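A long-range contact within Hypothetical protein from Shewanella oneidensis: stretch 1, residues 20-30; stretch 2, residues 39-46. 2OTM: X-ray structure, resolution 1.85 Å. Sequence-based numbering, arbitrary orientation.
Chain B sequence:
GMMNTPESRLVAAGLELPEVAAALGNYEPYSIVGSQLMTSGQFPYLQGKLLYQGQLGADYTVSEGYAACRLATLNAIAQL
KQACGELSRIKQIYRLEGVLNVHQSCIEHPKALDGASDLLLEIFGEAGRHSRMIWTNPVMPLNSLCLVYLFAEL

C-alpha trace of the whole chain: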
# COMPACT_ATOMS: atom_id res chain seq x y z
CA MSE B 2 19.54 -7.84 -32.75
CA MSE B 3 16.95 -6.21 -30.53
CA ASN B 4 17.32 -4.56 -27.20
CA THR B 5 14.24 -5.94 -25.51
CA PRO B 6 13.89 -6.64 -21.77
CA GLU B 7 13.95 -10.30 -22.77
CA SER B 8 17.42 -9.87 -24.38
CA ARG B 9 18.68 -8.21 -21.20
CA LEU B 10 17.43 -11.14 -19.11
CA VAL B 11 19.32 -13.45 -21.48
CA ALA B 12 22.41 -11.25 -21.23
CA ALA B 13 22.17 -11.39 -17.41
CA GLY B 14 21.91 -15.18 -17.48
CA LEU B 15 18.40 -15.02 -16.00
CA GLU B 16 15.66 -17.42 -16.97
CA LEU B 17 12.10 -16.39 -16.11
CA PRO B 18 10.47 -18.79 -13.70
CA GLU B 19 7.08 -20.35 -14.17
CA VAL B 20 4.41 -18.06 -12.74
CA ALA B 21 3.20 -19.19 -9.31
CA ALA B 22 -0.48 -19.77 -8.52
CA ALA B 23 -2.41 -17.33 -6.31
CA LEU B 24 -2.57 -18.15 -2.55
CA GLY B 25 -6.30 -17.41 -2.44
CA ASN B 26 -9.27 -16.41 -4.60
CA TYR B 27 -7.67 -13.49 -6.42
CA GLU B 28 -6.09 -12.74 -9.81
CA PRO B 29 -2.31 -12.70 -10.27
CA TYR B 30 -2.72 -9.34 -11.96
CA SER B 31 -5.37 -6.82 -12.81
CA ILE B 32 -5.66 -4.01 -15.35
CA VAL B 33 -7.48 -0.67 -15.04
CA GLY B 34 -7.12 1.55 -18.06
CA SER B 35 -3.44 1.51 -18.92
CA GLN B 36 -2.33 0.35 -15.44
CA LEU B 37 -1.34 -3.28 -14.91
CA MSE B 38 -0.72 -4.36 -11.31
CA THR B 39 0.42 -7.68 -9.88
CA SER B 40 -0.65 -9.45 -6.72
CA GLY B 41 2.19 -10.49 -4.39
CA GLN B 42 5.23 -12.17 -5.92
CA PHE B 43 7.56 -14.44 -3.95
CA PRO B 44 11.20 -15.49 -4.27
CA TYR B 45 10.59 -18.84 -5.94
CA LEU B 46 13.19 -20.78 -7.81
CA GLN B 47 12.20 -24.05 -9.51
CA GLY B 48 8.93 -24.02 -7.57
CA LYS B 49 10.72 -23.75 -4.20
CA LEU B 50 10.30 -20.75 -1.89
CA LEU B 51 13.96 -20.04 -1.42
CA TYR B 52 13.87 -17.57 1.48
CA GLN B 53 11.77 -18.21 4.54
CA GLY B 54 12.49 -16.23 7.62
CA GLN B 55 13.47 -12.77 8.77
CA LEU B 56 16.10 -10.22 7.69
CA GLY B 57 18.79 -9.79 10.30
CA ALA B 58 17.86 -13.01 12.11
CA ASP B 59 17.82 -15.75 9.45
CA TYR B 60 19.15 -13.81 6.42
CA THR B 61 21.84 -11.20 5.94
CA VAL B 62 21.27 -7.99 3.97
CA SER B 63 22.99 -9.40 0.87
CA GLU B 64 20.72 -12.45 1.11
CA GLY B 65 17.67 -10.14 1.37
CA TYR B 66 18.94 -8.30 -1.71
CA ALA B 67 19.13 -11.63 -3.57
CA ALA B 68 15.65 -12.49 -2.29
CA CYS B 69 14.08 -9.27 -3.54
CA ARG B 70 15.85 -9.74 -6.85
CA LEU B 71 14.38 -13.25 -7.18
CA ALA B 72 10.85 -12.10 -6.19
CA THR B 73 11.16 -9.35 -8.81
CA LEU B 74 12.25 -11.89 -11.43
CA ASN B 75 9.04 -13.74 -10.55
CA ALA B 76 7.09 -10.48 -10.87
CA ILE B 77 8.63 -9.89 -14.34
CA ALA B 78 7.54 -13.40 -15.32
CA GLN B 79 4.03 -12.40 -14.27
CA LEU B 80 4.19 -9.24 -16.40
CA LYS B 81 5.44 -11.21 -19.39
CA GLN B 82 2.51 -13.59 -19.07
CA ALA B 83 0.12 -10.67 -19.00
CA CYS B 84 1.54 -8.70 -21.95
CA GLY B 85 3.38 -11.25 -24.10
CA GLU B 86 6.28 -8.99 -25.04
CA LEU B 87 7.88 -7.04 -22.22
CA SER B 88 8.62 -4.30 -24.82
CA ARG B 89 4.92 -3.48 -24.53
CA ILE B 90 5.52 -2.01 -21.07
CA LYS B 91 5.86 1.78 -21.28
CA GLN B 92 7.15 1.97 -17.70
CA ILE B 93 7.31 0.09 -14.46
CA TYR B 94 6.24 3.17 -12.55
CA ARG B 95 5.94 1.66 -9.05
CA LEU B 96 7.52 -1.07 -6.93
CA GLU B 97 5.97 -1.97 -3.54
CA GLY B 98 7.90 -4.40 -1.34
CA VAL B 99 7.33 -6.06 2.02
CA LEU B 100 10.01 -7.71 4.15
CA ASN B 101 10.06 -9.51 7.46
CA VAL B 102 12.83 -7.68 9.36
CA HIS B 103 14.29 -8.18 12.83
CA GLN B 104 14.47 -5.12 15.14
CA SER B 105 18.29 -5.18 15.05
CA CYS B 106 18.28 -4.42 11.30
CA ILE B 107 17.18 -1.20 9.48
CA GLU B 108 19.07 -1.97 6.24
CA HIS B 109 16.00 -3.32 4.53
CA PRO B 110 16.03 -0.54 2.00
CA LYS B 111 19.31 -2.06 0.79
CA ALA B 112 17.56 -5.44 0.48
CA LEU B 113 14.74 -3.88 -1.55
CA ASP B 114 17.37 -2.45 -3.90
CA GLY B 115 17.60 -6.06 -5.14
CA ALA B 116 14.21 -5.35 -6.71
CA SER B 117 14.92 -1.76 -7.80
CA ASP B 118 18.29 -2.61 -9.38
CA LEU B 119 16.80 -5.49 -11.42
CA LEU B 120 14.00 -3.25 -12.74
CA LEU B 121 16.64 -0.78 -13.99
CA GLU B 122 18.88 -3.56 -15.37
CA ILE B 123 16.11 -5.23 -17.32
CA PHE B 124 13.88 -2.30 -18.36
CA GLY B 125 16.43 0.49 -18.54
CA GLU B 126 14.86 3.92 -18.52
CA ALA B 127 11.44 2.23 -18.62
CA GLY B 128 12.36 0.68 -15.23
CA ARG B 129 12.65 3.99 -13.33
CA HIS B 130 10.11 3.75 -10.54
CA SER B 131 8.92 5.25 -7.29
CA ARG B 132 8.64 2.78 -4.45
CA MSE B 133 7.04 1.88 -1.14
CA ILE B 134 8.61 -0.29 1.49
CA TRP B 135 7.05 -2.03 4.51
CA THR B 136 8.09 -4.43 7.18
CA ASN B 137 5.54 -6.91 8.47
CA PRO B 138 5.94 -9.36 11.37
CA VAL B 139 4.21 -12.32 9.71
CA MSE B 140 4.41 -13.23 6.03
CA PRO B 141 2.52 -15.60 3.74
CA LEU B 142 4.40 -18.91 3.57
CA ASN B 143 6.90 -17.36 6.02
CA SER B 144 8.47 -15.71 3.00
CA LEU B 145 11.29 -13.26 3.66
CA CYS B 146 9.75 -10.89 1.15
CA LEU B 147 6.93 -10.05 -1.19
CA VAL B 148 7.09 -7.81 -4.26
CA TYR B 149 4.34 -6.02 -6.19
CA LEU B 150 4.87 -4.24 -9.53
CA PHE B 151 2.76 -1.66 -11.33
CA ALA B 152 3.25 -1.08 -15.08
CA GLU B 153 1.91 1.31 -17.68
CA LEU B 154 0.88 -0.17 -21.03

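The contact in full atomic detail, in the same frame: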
# COMPACT_ATOMS: atom_id res chain seq x y z
N VAL B 20 5.20 -18.95 -13.58
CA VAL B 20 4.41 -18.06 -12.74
C VAL B 20 3.68 -18.87 -11.67
O VAL B 20 2.98 -19.84 -11.97
CB VAL B 20 3.39 -17.26 -13.57
CG1 VAL B 20 2.58 -16.32 -12.68
CG2 VAL B 20 4.12 -16.50 -14.67
N ALA B 21 3.84 -18.48 -10.41
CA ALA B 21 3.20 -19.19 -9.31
C ALA B 21 1.68 -18.94 -9.30
O ALA B 21 1.19 -17.93 -9.80
CB ALA B 21 3.80 -18.78 -7.99
N ALA B 22 0.96 -19.88 -8.71
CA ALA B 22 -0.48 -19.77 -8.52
C ALA B 22 -0.76 -18.80 -7.37
O ALA B 22 0.04 -18.67 -6.46
CB ALA B 22 -1.07 -21.13 -8.19
N ALA B 23 -1.91 -18.14 -7.43
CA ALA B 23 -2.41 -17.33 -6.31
C ALA B 23 -2.53 -18.16 -5.02
O ALA B 23 -2.79 -19.36 -5.08
CB ALA B 23 -3.75 -16.71 -6.68
N LEU B 24 -2.34 -17.53 -3.86
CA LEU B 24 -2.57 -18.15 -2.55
C LEU B 24 -4.02 -18.11 -2.05
O LEU B 24 -4.31 -18.55 -0.95
CB LEU B 24 -1.71 -17.47 -1.48
CG LEU B 24 -0.20 -17.60 -1.60
CD1 LEU B 24 0.38 -17.14 -0.30
CD2 LEU B 24 0.22 -19.03 -1.91
N GLY B 25 -4.92 -17.55 -2.84
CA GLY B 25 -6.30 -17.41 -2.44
C GLY B 25 -7.12 -17.08 -3.68
O GLY B 25 -6.64 -17.25 -4.81
N ASN B 26 -8.32 -16.57 -3.49
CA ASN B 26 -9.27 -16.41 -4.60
C ASN B 26 -9.19 -15.05 -5.28
O ASN B 26 -10.17 -14.30 -5.35
CB ASN B 26 -10.68 -16.75 -4.11
CG ASN B 26 -10.80 -18.24 -3.70
OD1 ASN B 26 -10.22 -19.12 -4.36
ND2 ASN B 26 -11.51 -18.52 -2.60
N TYR B 27 -8.00 -14.77 -5.80
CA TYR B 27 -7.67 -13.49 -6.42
C TYR B 27 -6.85 -13.73 -7.70
O TYR B 27 -6.36 -14.84 -7.95
CB TYR B 27 -6.91 -12.57 -5.46
CG TYR B 27 -5.60 -13.11 -4.97
CD1 TYR B 27 -4.44 -12.89 -5.69
CD2 TYR B 27 -5.51 -13.85 -3.79
CE1 TYR B 27 -3.21 -13.39 -5.26
CE2 TYR B 27 -4.29 -14.36 -3.35
CZ TYR B 27 -3.15 -14.13 -4.09
OH TYR B 27 -1.92 -14.62 -3.68
N GLU B 28 -6.78 -12.70 -8.53
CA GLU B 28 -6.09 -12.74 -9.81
C GLU B 28 -4.62 -12.38 -9.61
O GLU B 28 -4.31 -11.50 -8.81
CB GLU B 28 -6.71 -11.71 -10.78
CG GLU B 28 -8.17 -11.96 -11.14
CD GLU B 28 -8.34 -13.27 -11.90
OE1 GLU B 28 -7.41 -13.62 -12.66
OE2 GLU B 28 -9.37 -13.95 -11.70
N PRO B 29 -3.72 -13.07 -10.30
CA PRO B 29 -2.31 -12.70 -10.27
C PRO B 29 -1.99 -11.30 -10.74
O PRO B 29 -0.97 -10.77 -10.37
CB PRO B 29 -1.65 -13.71 -11.21
CG PRO B 29 -2.74 -14.34 -11.92
CD PRO B 29 -3.91 -14.32 -11.04
N TYR B 30 -2.85 -10.73 -11.58
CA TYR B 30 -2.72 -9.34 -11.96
C TYR B 30 -4.08 -8.80 -12.33
O TYR B 30 -5.02 -9.56 -12.62
CB TYR B 30 -1.73 -9.15 -13.13
CG TYR B 30 -2.14 -9.81 -14.42
CD1 TYR B 30 -2.92 -9.15 -15.36
CD2 TYR B 30 -1.73 -11.10 -14.72
CE1 TYR B 30 -3.29 -9.77 -16.54
CE2 TYR B 30 -2.09 -11.71 -15.88
CZ TYR B 30 -2.88 -11.05 -16.78
OH TYR B 30 -3.23 -11.68 -17.94
N THR B 39 0.36 -6.29 -10.34
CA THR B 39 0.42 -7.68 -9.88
C THR B 39 -0.14 -7.82 -8.46
O THR B 39 -0.25 -6.85 -7.71
CB THR B 39 1.85 -8.22 -9.93
OG1 THR B 39 2.63 -7.64 -8.86
CG2 THR B 39 2.48 -7.91 -11.27
N SER B 40 -0.50 -9.05 -8.10
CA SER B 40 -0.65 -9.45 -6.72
C SER B 40 0.76 -9.80 -6.22
O SER B 40 1.75 -9.54 -6.90
CB SER B 40 -1.61 -10.62 -6.60
OG SER B 40 -2.92 -10.21 -6.95
N GLY B 41 0.87 -10.33 -5.01
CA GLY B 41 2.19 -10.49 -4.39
C GLY B 41 3.01 -11.58 -5.03
O GLY B 41 2.51 -12.67 -5.30
N GLN B 42 4.30 -11.28 -5.24
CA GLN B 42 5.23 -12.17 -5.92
C GLN B 42 6.36 -12.56 -4.97
O GLN B 42 6.87 -11.72 -4.27
CB GLN B 42 5.83 -11.49 -7.14
CG GLN B 42 4.79 -11.00 -8.11
CD GLN B 42 4.14 -12.12 -8.89
OE1 GLN B 42 4.80 -13.05 -9.33
NE2 GLN B 42 2.83 -12.02 -9.06
N PHE B 43 6.67 -13.85 -4.94
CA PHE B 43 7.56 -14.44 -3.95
C PHE B 43 8.89 -14.84 -4.59
O PHE B 43 8.97 -15.06 -5.82
CB PHE B 43 6.93 -15.73 -3.44
CG PHE B 43 5.67 -15.51 -2.66
CD1 PHE B 43 4.43 -15.44 -3.30
CD2 PHE B 43 5.70 -15.41 -1.28
CE1 PHE B 43 3.26 -15.25 -2.57
CE2 PHE B 43 4.54 -15.20 -0.55
CZ PHE B 43 3.32 -15.12 -1.20
N PRO B 44 9.92 -15.03 -3.77
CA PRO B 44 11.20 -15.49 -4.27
C PRO B 44 11.28 -17.02 -4.46
O PRO B 44 11.89 -17.75 -3.66
CB PRO B 44 12.19 -14.99 -3.21
CG PRO B 44 11.45 -15.01 -1.97
CD PRO B 44 9.97 -14.77 -2.32
N TYR B 45 10.64 -17.46 -5.53
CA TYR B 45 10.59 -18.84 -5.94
C TYR B 45 11.66 -19.13 -6.95
O TYR B 45 11.90 -18.35 -7.85
CB TYR B 45 9.28 -19.15 -6.66
CG TYR B 45 8.09 -19.35 -5.78
CD1 TYR B 45 8.02 -20.43 -4.92
CD2 TYR B 45 6.98 -18.51 -5.86
CE1 TYR B 45 6.92 -20.64 -4.11
CE2 TYR B 45 5.87 -18.71 -5.05
CZ TYR B 45 5.86 -19.78 -4.17
OH TYR B 45 4.76 -20.01 -3.40
N LEU B 46 12.27 -20.30 -6.82
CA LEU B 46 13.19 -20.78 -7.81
C LEU B 46 12.88 -22.27 -7.99
O LEU B 46 12.88 -23.01 -7.02
CB LEU B 46 14.61 -20.58 -7.32
CG LEU B 46 15.74 -21.16 -8.19
CD1 LEU B 46 15.91 -20.38 -9.49
CD2 LEU B 46 17.04 -21.21 -7.38
O HOH W 1 1.51 -15.21 -9.58
O HOH W 2 2.58 -18.69 -4.10
O HOH W 3 0.13 -14.11 -5.08

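The contact is a small, mixed one, in which a single antiparallel backbone pairing and two hydrogen bonds from Ser40 fix one end, while two apolar side-chain contacts and three bridging waters link parts of the remainder of two largely irregular stretches. The two segments bury 382 Å² between them, both sides summed.

The backbone evidence is concentrated where the stretches run closest. Tyr30 and Thr39 form an antiparallel bridge of the non-hydrogen-bonded kind, their CA atoms 4.1 Å apart and their CA-to-CB bonds on the same face of the sheet; the end of the Tyr30 side chain nevertheless leads away from stretch 2. In such a pair the linking hydrogen bonds belong to the flanking residues, and one is found here: Ser40 N donates to Pro29 O at 2.9 Å, with an N-H...O angle of 171°, close to linear. The same carbonyl also receives a CA-H...O contact, Thr39 CA to Pro29 O at 3.4 Å with an angle of 131° at the hydrogen. Pro29 thus takes part through its backbone oxygen, and its own CA-to-CB bond points away from the other stretch.

Ser40 adds a second anchor through its side chain. The CA-to-CB bond of Ser40 points toward stretch 1, chi1 is -67° (m), and Ser40 OG donates to Glu28 O over 2.7 Å. Two successive carbonyls of stretch 1 are therefore engaged by one residue, which also has the largest area covered by the opposing stretch, 62 Å². The hydroxyl lies close to an aromatic ring as well: Tyr27 CD1 is 3.3 Å from Ser40 OG, in an oblique approach.

Farther along, the separation widens, with the CA atoms of Ala21 and Gln42 8.1 Å apart, and side chains span the gap. Leu24 CD1 meets Phe43 CZ at 3.7 Å, and Ala21 CB meets Tyr45 CE2 at 3.6 Å. Both approaches are oblique to the rings, and in all four residues the CA-to-CB bond points toward the other stretch. Leu24 is also tied within its own stretch, where Leu24 N donates to Tyr27 OH at 2.9 Å with an angle of 162°, linking the two residues across the intervening loop.

Water carries polar contacts across the wider part. Water 3 lies 2.5 Å from Tyr27 OH and donates to Gly41 O at 2.8 Å, so Tyr27 OH both accepts from Leu24 N within its own stretch and takes part in the water bridge. Water 1 donates to Ala21 O at 2.7 Å and accepts a weak bond from Gln42 NE2 at 3.5 Å. Water 2 sits 2.6 Å from Tyr45 OH and makes a weak bond to Ala22 O at 3.5 Å.

Stretch 2 is braced internally beside the pairing: Thr39 OG1 donates to Ser40 O at 2.9 Å, and Gln42 NE2 reaches that same oxygen, Ser40 O, in a weak bond of 3.5 Å.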